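Local structure of porin (Pseudomonas aeruginosa, 3T24) at residues 96-100 with 132-136; 218-222 with 285-289; 176-180 with 303-307. The protein forms a beta-barrel channel of the OprD family in the bacterial outer membrane and probably conducts small carboxylate-containing solutes across that membrane. All coordinates share one frame; numbering follows the deposited sequence.

Contact 1: 96-100 with 132-136; sequences DYGEA and LLPQT. With C8E ((hydroxyethyloxy)tri(ethyloxy)octane), chain N.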
loop_
_atom_site.group_PDB
_atom_site.type_symbol
_atom_site.label_atom_id
_atom_site.label_comp_id
_atom_site.label_asym_id
_atom_site.label_seq_id
_atom_site.Cartn_x
_atom_site.Cartn_y
_atom_site.Cartn_z
ATOM N N ASP A 96 -15.633 -3.839 -18.681
ATOM C CA ASP A 96 -15.618 -2.463 -18.206
ATOM C C ASP A 96 -15.930 -2.449 -16.732
ATOM O O ASP A 96 -16.866 -3.100 -16.284
ATOM C CB ASP A 96 -16.652 -1.600 -18.934
ATOM C CG ASP A 96 -16.534 -1.696 -20.434
ATOM O OD1 ASP A 96 -15.401 -1.657 -20.958
ATOM O OD2 ASP A 96 -17.583 -1.821 -21.100
ATOM N N TYR A 97 -15.150 -1.684 -15.986
ATOM C CA TYR A 97 -15.392 -1.514 -14.571
ATOM C C TYR A 97 -14.778 -0.182 -14.134
ATOM O O TYR A 97 -14.137 0.507 -14.924
ATOM C CB TYR A 97 -14.801 -2.706 -13.776
ATOM C CG TYR A 97 -13.318 -2.893 -13.997
ATOM C CD1 TYR A 97 -12.392 -2.328 -13.131
ATOM C CD2 TYR A 97 -12.841 -3.589 -15.101
ATOM C CE1 TYR A 97 -11.023 -2.464 -13.346
ATOM C CE2 TYR A 97 -11.473 -3.735 -15.327
ATOM C CZ TYR A 97 -10.573 -3.177 -14.441
ATOM O OH TYR A 97 -9.223 -3.321 -14.656
ATOM N N GLY A 98 -14.981 0.172 -12.873
ATOM C CA GLY A 98 -14.466 1.409 -12.336
ATOM C C GLY A 98 -15.527 2.116 -11.508
ATOM O O GLY A 98 -16.519 1.506 -11.087
ATOM N N GLU A 99 -15.326 3.413 -11.294
ATOM C CA GLU A 99 -16.196 4.183 -10.421
ATOM C C GLU A 99 -16.039 5.684 -10.614
ATOM O O GLU A 99 -15.050 6.167 -11.172
ATOM C CB GLU A 99 -15.897 3.848 -8.962
ATOM C CG GLU A 99 -14.412 3.939 -8.628
ATOM C CD GLU A 99 -14.138 3.954 -7.133
ATOM O OE1 GLU A 99 -15.091 4.147 -6.352
ATOM O OE2 GLU A 99 -12.967 3.784 -6.732
ATOM N N ALA A 100 -17.041 6.412 -10.141
ATOM C CA ALA A 100 -16.980 7.859 -10.067
ATOM C C ALA A 100 -17.152 8.214 -8.605
ATOM O O ALA A 100 -18.000 7.648 -7.910
ATOM C CB ALA A 100 -18.072 8.503 -10.926
ATOM N N LEU A 132 -4.471 -1.648 -12.008
ATOM C CA LEU A 132 -4.863 -0.591 -12.954
ATOM C C LEU A 132 -5.482 0.626 -12.259
ATOM O O LEU A 132 -5.092 1.753 -12.496
ATOM C CB LEU A 132 -5.840 -1.132 -14.002
ATOM C CG LEU A 132 -6.152 -0.187 -15.172
ATOM C CD1 LEU A 132 -4.907 0.088 -16.039
ATOM C CD2 LEU A 132 -7.305 -0.737 -16.042
ATOM N N LEU A 133 -6.466 0.357 -11.414
ATOM C CA LEU A 133 -7.228 1.371 -10.724
ATOM C C LEU A 133 -7.043 1.199 -9.209
ATOM O O LEU A 133 -6.950 0.079 -8.700
ATOM C CB LEU A 133 -8.706 1.223 -11.092
ATOM C CG LEU A 133 -9.045 1.209 -12.594
ATOM C CD1 LEU A 133 -10.556 1.113 -12.811
ATOM C CD2 LEU A 133 -8.479 2.428 -13.328
ATOM N N PRO A 134 -6.970 2.314 -8.492
ATOM C CA PRO A 134 -6.795 2.284 -7.033
ATOM C C PRO A 134 -8.007 1.720 -6.301
ATOM O O PRO A 134 -9.142 1.839 -6.755
ATOM C CB PRO A 134 -6.588 3.771 -6.661
ATOM C CG PRO A 134 -7.218 4.537 -7.777
ATOM C CD PRO A 134 -7.047 3.688 -9.032
ATOM N N GLN A 135 -7.736 1.066 -5.180
ATOM C CA GLN A 135 -8.757 0.734 -4.203
ATOM C C GLN A 135 -9.158 2.052 -3.530
ATOM O O GLN A 135 -8.296 2.859 -3.191
ATOM C CB GLN A 135 -8.150 -0.237 -3.168
ATOM C CG GLN A 135 -9.054 -0.635 -2.014
ATOM C CD GLN A 135 -8.315 -1.431 -0.945
ATOM O OE1 GLN A 135 -7.193 -1.088 -0.574
ATOM N NE2 GLN A 135 -8.936 -2.512 -0.463
ATOM N N THR A 136 -10.456 2.288 -3.359
ATOM C CA THR A 136 -10.909 3.478 -2.653
ATOM C C THR A 136 -11.931 3.104 -1.591
ATOM O O THR A 136 -12.463 2.005 -1.603
ATOM C CB THR A 136 -11.595 4.487 -3.596
ATOM O OG1 THR A 136 -12.853 3.946 -4.025
ATOM C CG2 THR A 136 -10.714 4.816 -4.820
HETATM C C7 C8E N . -13.640 14.080 -13.513
HETATM C C8 C8E N . -14.533 13.125 -12.726
HETATM O O9 C8E N . -15.890 13.462 -12.924
HETATM C C10 C8E N . -16.776 12.393 -12.656
HETATM C C11 C8E N . -17.806 12.994 -11.707
HETATM O O12 C8E N . -19.040 12.307 -11.752
HETATM C C13 C8E N . -19.399 11.862 -10.461
HETATM C C14 C8E N . -20.722 11.105 -10.490
HETATM O O15 C8E N . -21.165 10.983 -9.156
HETATM C C16 C8E N . -20.701 9.792 -8.553
HETATM C C17 C8E N . -21.878 8.996 -8.005
HETATM O O18 C8E N . -22.782 8.604 -9.019
HETATM C C19 C8E N . -23.297 7.308 -8.792
HETATM C C20 C8E N . -24.811 7.332 -8.591
HETATM O O21 C8E N . -25.273 8.652 -8.393
#

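Contact 2: 218-222 with 285-289; sequences YKQHY and FAYIN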
loop_
_atom_site.group_PDB
_atom_site.type_symbol
_atom_site.label_atom_id
_atom_site.label_comp_id
_atom_site.label_asym_id
_atom_site.label_seq_id
_atom_site.Cartn_x
_atom_site.Cartn_y
_atom_site.Cartn_z
ATOM N N TYR A 218 -11.411 -7.127 14.125
ATOM C CA TYR A 218 -10.198 -6.916 14.909
ATOM C C TYR A 218 -10.009 -5.481 15.363
ATOM O O TYR A 218 -10.583 -4.529 14.794
ATOM C CB TYR A 218 -8.960 -7.347 14.100
ATOM C CG TYR A 218 -8.614 -6.445 12.915
ATOM C CD1 TYR A 218 -7.796 -5.330 13.078
ATOM C CD2 TYR A 218 -9.110 -6.710 11.640
ATOM C CE1 TYR A 218 -7.477 -4.523 12.027
ATOM C CE2 TYR A 218 -8.776 -5.908 10.559
ATOM C CZ TYR A 218 -7.969 -4.809 10.767
ATOM O OH TYR A 218 -7.635 -4.008 9.707
ATOM N N LYS A 219 -9.183 -5.342 16.393
ATOM C CA LYS A 219 -8.666 -4.059 16.840
ATOM C C LYS A 219 -7.167 -4.135 16.677
ATOM O O LYS A 219 -6.558 -5.185 16.892
ATOM C CB LYS A 219 -8.944 -3.838 18.324
ATOM C CG LYS A 219 -10.342 -4.126 18.772
ATOM C CD LYS A 219 -10.542 -3.653 20.202
ATOM C CE LYS A 219 -11.551 -4.521 20.916
ATOM N NZ LYS A 219 -11.011 -5.900 21.107
ATOM N N GLN A 220 -6.550 -3.014 16.352
ATOM C CA GLN A 220 -5.121 -3.016 16.139
ATOM C C GLN A 220 -4.530 -1.712 16.654
ATOM O O GLN A 220 -5.087 -0.634 16.421
ATOM C CB GLN A 220 -4.834 -3.180 14.656
ATOM C CG GLN A 220 -3.359 -3.247 14.276
ATOM C CD GLN A 220 -3.193 -3.495 12.787
ATOM O OE1 GLN A 220 -3.095 -2.553 12.000
ATOM N NE2 GLN A 220 -3.201 -4.765 12.390
ATOM N N HIS A 221 -3.420 -1.837 17.378
ATOM C CA HIS A 221 -2.619 -0.699 17.814
ATOM C C HIS A 221 -1.296 -0.798 17.074
ATOM O O HIS A 221 -0.643 -1.848 17.096
ATOM C CB HIS A 221 -2.380 -0.738 19.334
ATOM C CG HIS A 221 -3.644 -0.667 20.135
ATOM N ND1 HIS A 221 -4.014 0.457 20.841
ATOM C CD2 HIS A 221 -4.640 -1.567 20.309
ATOM C CE1 HIS A 221 -5.181 0.244 21.428
ATOM N NE2 HIS A 221 -5.577 -0.978 21.124
ATOM N N TYR A 222 -0.924 0.275 16.392
ATOM C CA TYR A 222 0.307 0.287 15.629
ATOM C C TYR A 222 1.238 1.335 16.206
ATOM O O TYR A 222 0.871 2.504 16.300
ATOM C CB TYR A 222 0.027 0.614 14.160
ATOM C CG TYR A 222 0.888 -0.168 13.218
ATOM C CD1 TYR A 222 0.342 -1.178 12.411
ATOM C CD2 TYR A 222 2.251 0.078 13.137
ATOM C CE1 TYR A 222 1.133 -1.916 11.551
ATOM C CE2 TYR A 222 3.056 -0.664 12.287
ATOM C CZ TYR A 222 2.495 -1.665 11.497
ATOM O OH TYR A 222 3.295 -2.396 10.649
ATOM N N PHE A 285 -0.655 -11.338 10.562
ATOM C CA PHE A 285 -1.055 -9.918 10.576
ATOM C C PHE A 285 -2.489 -9.636 10.095
ATOM O O PHE A 285 -2.972 -10.259 9.145
ATOM C CB PHE A 285 -0.076 -9.127 9.729
ATOM C CG PHE A 285 -0.219 -7.638 9.855
ATOM C CD1 PHE A 285 -0.007 -7.012 11.070
ATOM C CD2 PHE A 285 -0.548 -6.862 8.746
ATOM C CE1 PHE A 285 -0.137 -5.626 11.190
ATOM C CE2 PHE A 285 -0.661 -5.495 8.852
ATOM C CZ PHE A 285 -0.452 -4.865 10.070
ATOM N N ALA A 286 -3.165 -8.706 10.762
ATOM C CA ALA A 286 -4.545 -8.335 10.402
ATOM C C ALA A 286 -4.621 -7.060 9.553
ATOM O O ALA A 286 -4.102 -6.004 9.956
ATOM C CB ALA A 286 -5.398 -8.167 11.654
ATOM N N TYR A 287 -5.262 -7.157 8.386
ATOM C CA TYR A 287 -5.486 -5.961 7.539
ATOM C C TYR A 287 -6.666 -6.102 6.585
ATOM O O TYR A 287 -7.035 -7.213 6.209
ATOM C CB TYR A 287 -4.215 -5.526 6.787
ATOM C CG TYR A 287 -3.624 -6.543 5.808
ATOM C CD1 TYR A 287 -3.641 -6.309 4.436
ATOM C CD2 TYR A 287 -3.008 -7.700 6.262
ATOM C CE1 TYR A 287 -3.074 -7.212 3.543
ATOM C CE2 TYR A 287 -2.438 -8.608 5.381
ATOM C CZ TYR A 287 -2.475 -8.364 4.020
ATOM O OH TYR A 287 -1.912 -9.270 3.129
ATOM N N ILE A 288 -7.273 -4.968 6.225
ATOM C CA ILE A 288 -8.465 -4.982 5.373
ATOM C C ILE A 288 -8.197 -5.753 4.093
ATOM O O ILE A 288 -7.162 -5.579 3.451
ATOM C CB ILE A 288 -9.010 -3.539 5.058
ATOM C CG1 ILE A 288 -9.510 -2.874 6.349
ATOM C CG2 ILE A 288 -10.145 -3.570 4.041
ATOM C CD1 ILE A 288 -9.380 -1.371 6.340
ATOM N N ASN A 289 -9.134 -6.625 3.744
ATOM C CA ASN A 289 -9.006 -7.413 2.541
ATOM C C ASN A 289 -9.003 -6.494 1.306
ATOM O O ASN A 289 -9.915 -5.702 1.127
ATOM C CB ASN A 289 -10.151 -8.407 2.449
ATOM C CG ASN A 289 -10.002 -9.337 1.274
ATOM O OD1 ASN A 289 -8.906 -9.753 0.948
ATOM N ND2 ASN A 289 -11.088 -9.633 0.612
HETATM O O HOH W 1 -3.436 -3.282 9.399
#

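Contact 3: 176-180 with 303-307; sequences GGKRQ and DFANK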
loop_
_atom_site.group_PDB
_atom_site.type_symbol
_atom_site.label_atom_id
_atom_site.label_comp_id
_atom_site.label_asym_id
_atom_site.label_seq_id
_atom_site.Cartn_x
_atom_site.Cartn_y
_atom_site.Cartn_z
ATOM N N GLY A 176 -6.788 -16.572 4.396
ATOM C CA GLY A 176 -6.166 -17.558 3.525
ATOM C C GLY A 176 -4.711 -17.845 3.851
ATOM O O GLY A 176 -4.243 -17.479 4.925
ATOM N N GLY A 177 -4.010 -18.502 2.921
ATOM C CA GLY A 177 -2.647 -18.958 3.137
ATOM C C GLY A 177 -2.510 -19.663 4.484
ATOM O O GLY A 177 -3.371 -20.422 4.890
ATOM N N LYS A 178 -1.441 -19.382 5.208
ATOM C CA LYS A 178 -1.306 -19.939 6.546
ATOM C C LYS A 178 -1.429 -18.841 7.611
ATOM O O LYS A 178 -0.807 -18.932 8.668
ATOM C CB LYS A 178 0.027 -20.683 6.658
ATOM C CG LYS A 178 0.147 -21.852 5.694
ATOM C CD LYS A 178 -0.913 -22.904 6.002
ATOM C CE LYS A 178 -0.724 -24.118 5.114
ATOM N NZ LYS A 178 -1.670 -25.181 5.461
ATOM N N ARG A 179 -2.204 -17.799 7.304
ATOM C CA ARG A 179 -2.467 -16.701 8.241
ATOM C C ARG A 179 -3.262 -17.245 9.401
ATOM O O ARG A 179 -3.175 -16.760 10.534
ATOM C CB ARG A 179 -3.259 -15.556 7.568
ATOM C CG ARG A 179 -2.496 -14.809 6.488
ATOM C CD ARG A 179 -3.323 -13.691 5.830
ATOM N NE ARG A 179 -2.526 -12.949 4.839
ATOM C CZ ARG A 179 -2.541 -13.246 3.549
ATOM N NH1 ARG A 179 -3.310 -14.233 3.125
ATOM N NH2 ARG A 179 -1.817 -12.568 2.687
ATOM N N GLN A 180 -4.070 -18.248 9.095
ATOM C CA GLN A 180 -4.767 -18.945 10.135
ATOM C C GLN A 180 -5.805 -18.010 10.821
ATOM O O GLN A 180 -6.214 -18.178 11.983
ATOM C CB GLN A 180 -3.675 -19.467 11.028
ATOM C CG GLN A 180 -3.856 -19.258 12.426
ATOM C CD GLN A 180 -4.670 -20.334 12.991
ATOM O OE1 GLN A 180 -5.305 -21.098 12.262
ATOM N NE2 GLN A 180 -4.689 -20.403 14.295
ATOM N N ASP A 303 3.444 -11.450 1.468
ATOM C CA ASP A 303 3.531 -10.504 2.574
ATOM C C ASP A 303 4.281 -11.064 3.798
ATOM O O ASP A 303 4.516 -10.357 4.778
ATOM C CB ASP A 303 2.148 -9.973 2.947
ATOM C CG ASP A 303 1.218 -11.045 3.414
ATOM O OD1 ASP A 303 1.654 -12.198 3.637
ATOM O OD2 ASP A 303 0.026 -10.722 3.579
ATOM N N PHE A 304 4.662 -12.337 3.722
ATOM C CA PHE A 304 5.422 -12.988 4.782
ATOM C C PHE A 304 4.789 -12.770 6.132
ATOM O O PHE A 304 5.471 -12.595 7.138
ATOM C CB PHE A 304 6.879 -12.529 4.742
ATOM C CG PHE A 304 7.556 -12.927 3.481
ATOM C CD1 PHE A 304 8.261 -14.102 3.411
ATOM C CD2 PHE A 304 7.404 -12.163 2.332
ATOM C CE1 PHE A 304 8.863 -14.497 2.223
ATOM C CE2 PHE A 304 7.977 -12.554 1.156
ATOM C CZ PHE A 304 8.709 -13.726 1.092
ATOM N N ALA A 305 3.461 -12.819 6.129
ATOM C CA ALA A 305 2.669 -12.509 7.298
ATOM C C ALA A 305 1.847 -13.702 7.792
ATOM O O ALA A 305 0.790 -13.507 8.384
ATOM C CB ALA A 305 1.747 -11.331 6.981
ATOM N N ASN A 306 2.314 -14.923 7.524
ATOM C CA ASN A 306 1.666 -16.138 8.032
ATOM C C ASN A 306 1.933 -16.361 9.530
ATOM O O ASN A 306 2.861 -15.788 10.093
ATOM C CB ASN A 306 2.098 -17.371 7.218
ATOM C CG ASN A 306 1.691 -17.278 5.742
ATOM O OD1 ASN A 306 0.515 -17.422 5.407
ATOM N ND2 ASN A 306 2.665 -17.049 4.863
ATOM N N LYS A 307 1.111 -17.183 10.169
ATOM C CA LYS A 307 1.278 -17.490 11.592
ATOM C C LYS A 307 2.728 -17.873 11.925
ATOM O O LYS A 307 3.309 -18.731 11.266
ATOM C CB LYS A 307 0.324 -18.607 11.994
ATOM C CG LYS A 307 0.432 -19.071 13.462
ATOM C CD LYS A 307 -0.576 -20.196 13.705
ATOM C CE LYS A 307 -0.723 -20.595 15.175
ATOM N NZ LYS A 307 0.606 -20.874 15.740
#

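Contact 1: 96-100 with 132-136
Gly98 of the strand and Leu133 of the loop are the nearest backbone neighbours, 7.4 Å apart at their CA atoms and too distant for backbone pairing; the direction of 97-99 lies 38° from that of 132-136, and the contact is made mainly by side chains. Tyr97 reaches across to two leucines: its CE1 lies 3.6 Å from CD1 of Leu133, while its OH comes 3.5 Å from CD2 of Leu132. The same CD1 of Leu133 rests 3.9 Å from the CA of Gly98, where the strand carries no side chain. At the other end Glu99 extends toward the loop, and its OE2 accepts the hydroxyl proton of Thr136 OG1 at 2.7 Å through the syn lone pair, on the side of OE1. Thr136 has OG1 between its backbone N and carbonyl carbon (chi1 70°), which turns the hydroxyl to the carboxylate while CG2 also comes close to OE2. At the tyrosine end Leu132 packs on Ala42 and Leu133 on Leu46 of strand 33-50; Thr136 pairs by its backbone with Asn161. Ala100 touches a bound detergent through its CB, 3.6 Å from C8E C13. The contact thus lays a loop leading into strand 136-138 against the barrel wall: apolar at the tyrosine end, and closed at the other by a hydroxyl-carboxylate bond that would probably favour a charged Glu99.

Contact 2: 218-222 with 285-289
Gln220 crosses from 218-222, the start of strand 218-230, to the loop 285-289, its chain extended with CG anti to the backbone N (chi1 -178°). From CB and CG it runs straight to CD, which lies 3.9 Å from the carbonyl O of Ala286. NE2 then donates to that oxygen at 2.9 Å, in the carbonyl plane and on a lone pair, but tilted from the plane of the glutamine amide, with the N-H bent to 141°; Ser246 OG is its stronger partner. The same NE2 sits 3.4 Å from CE1 of Phe285, the amide plane only 20° from the ring plane. OE1 turns to a water 2.7 Å away, which also lies within hydrogen-bonding distance of Ala286 O, a possible second route from amide to loop. Beside it, the Ala286 methyl stands over the face of the Tyr218 ring, CB 3.9 Å from the centroid, a CH-pi contact. Phe285 CZ comes up to the edge of the Tyr222 ring, near its plane, 3.7 Å from Tyr222 CE1. Packing on Phe192 from Tyr218 and Ile288 extends the buried layer to strand 192-200. A long loop folded inward against side chains of the barrel wall is a feature of porin barrels, here in the OprD family.

Contact 3: 176-180 with 303-307
Asp303 OD2 is held by two partners: NH2 of Arg179 in a salt bridge of 2.8 Å, and the hydroxyl of Tyr287. The N-H of Arg179 points almost straight at it (169°), and the oxygen lies at the edge of the guanidinium, near its plane. On the acid side the approach is from above the carboxylate, whose plane stands 83° from that of the guanidinium. Arg179 leaves its backbone heading away from 303-307, but the chain, extended from CG to NE, brings the guanidinium back to the acid. OD1 of Asp303 takes the backbone N of Ala305 at 3.1 Å, an Asx turn that helps set the carboxylate. Toward Lys178, the side-chain oxygen of Asn306 accepts from the backbone N of Lys178 at 2.8 Å, the donor lying above the carbonyl plane; ND2 of the same amide goes to Glu309. The backbone N of Lys307 returns the link, bonding to the carbonyl O of Lys178 at 3.0 Å. A type II' beta turn from Gly176 to Arg179, closed by Arg179 N to Gly176 O, presents the backbone N and O of Lys178 to the second loop. Farther out, Gln180 and Lys307 lie side by side, Gln180 CG 3.6 Å from Lys307 CD, while the ammonium of Lys307 pairs with Asp341 and that of Lys178 reaches the carbonyl of Leu342. Joined by a salt bridge and by hydrogen bonds of backbone and asparagine, the two loops are fastened chiefly through polar groups, and the arginine probably helps keep Asp303 ionised.

Contact 2 is the buried one of the three, every touching residue being covered, whereas contacts 1 and 3 are partly buried. Contacts 1 and 2 each set a loop against a strand of the barrel; contact 3 joins two loops. Contacts 2 and 3 share the long loop between strands 270-280 and 310-319, their centres about 13 Å apart; they meet at the acid of contact 3, and Phe285 packs on Ala305. Contact 1, about 24 Å from contact 2 between centres, only brushes it, Gln135 packing on Asn289. Chemistry follows place: aromatic and apolar packing with one direct amide-to-carbonyl hydrogen bond and a water in contact 2, leucine packing and one hydroxyl-carboxylate bond in contact 1, and a salt bridge with backbone and asparagine hydrogen bonds in contact 3.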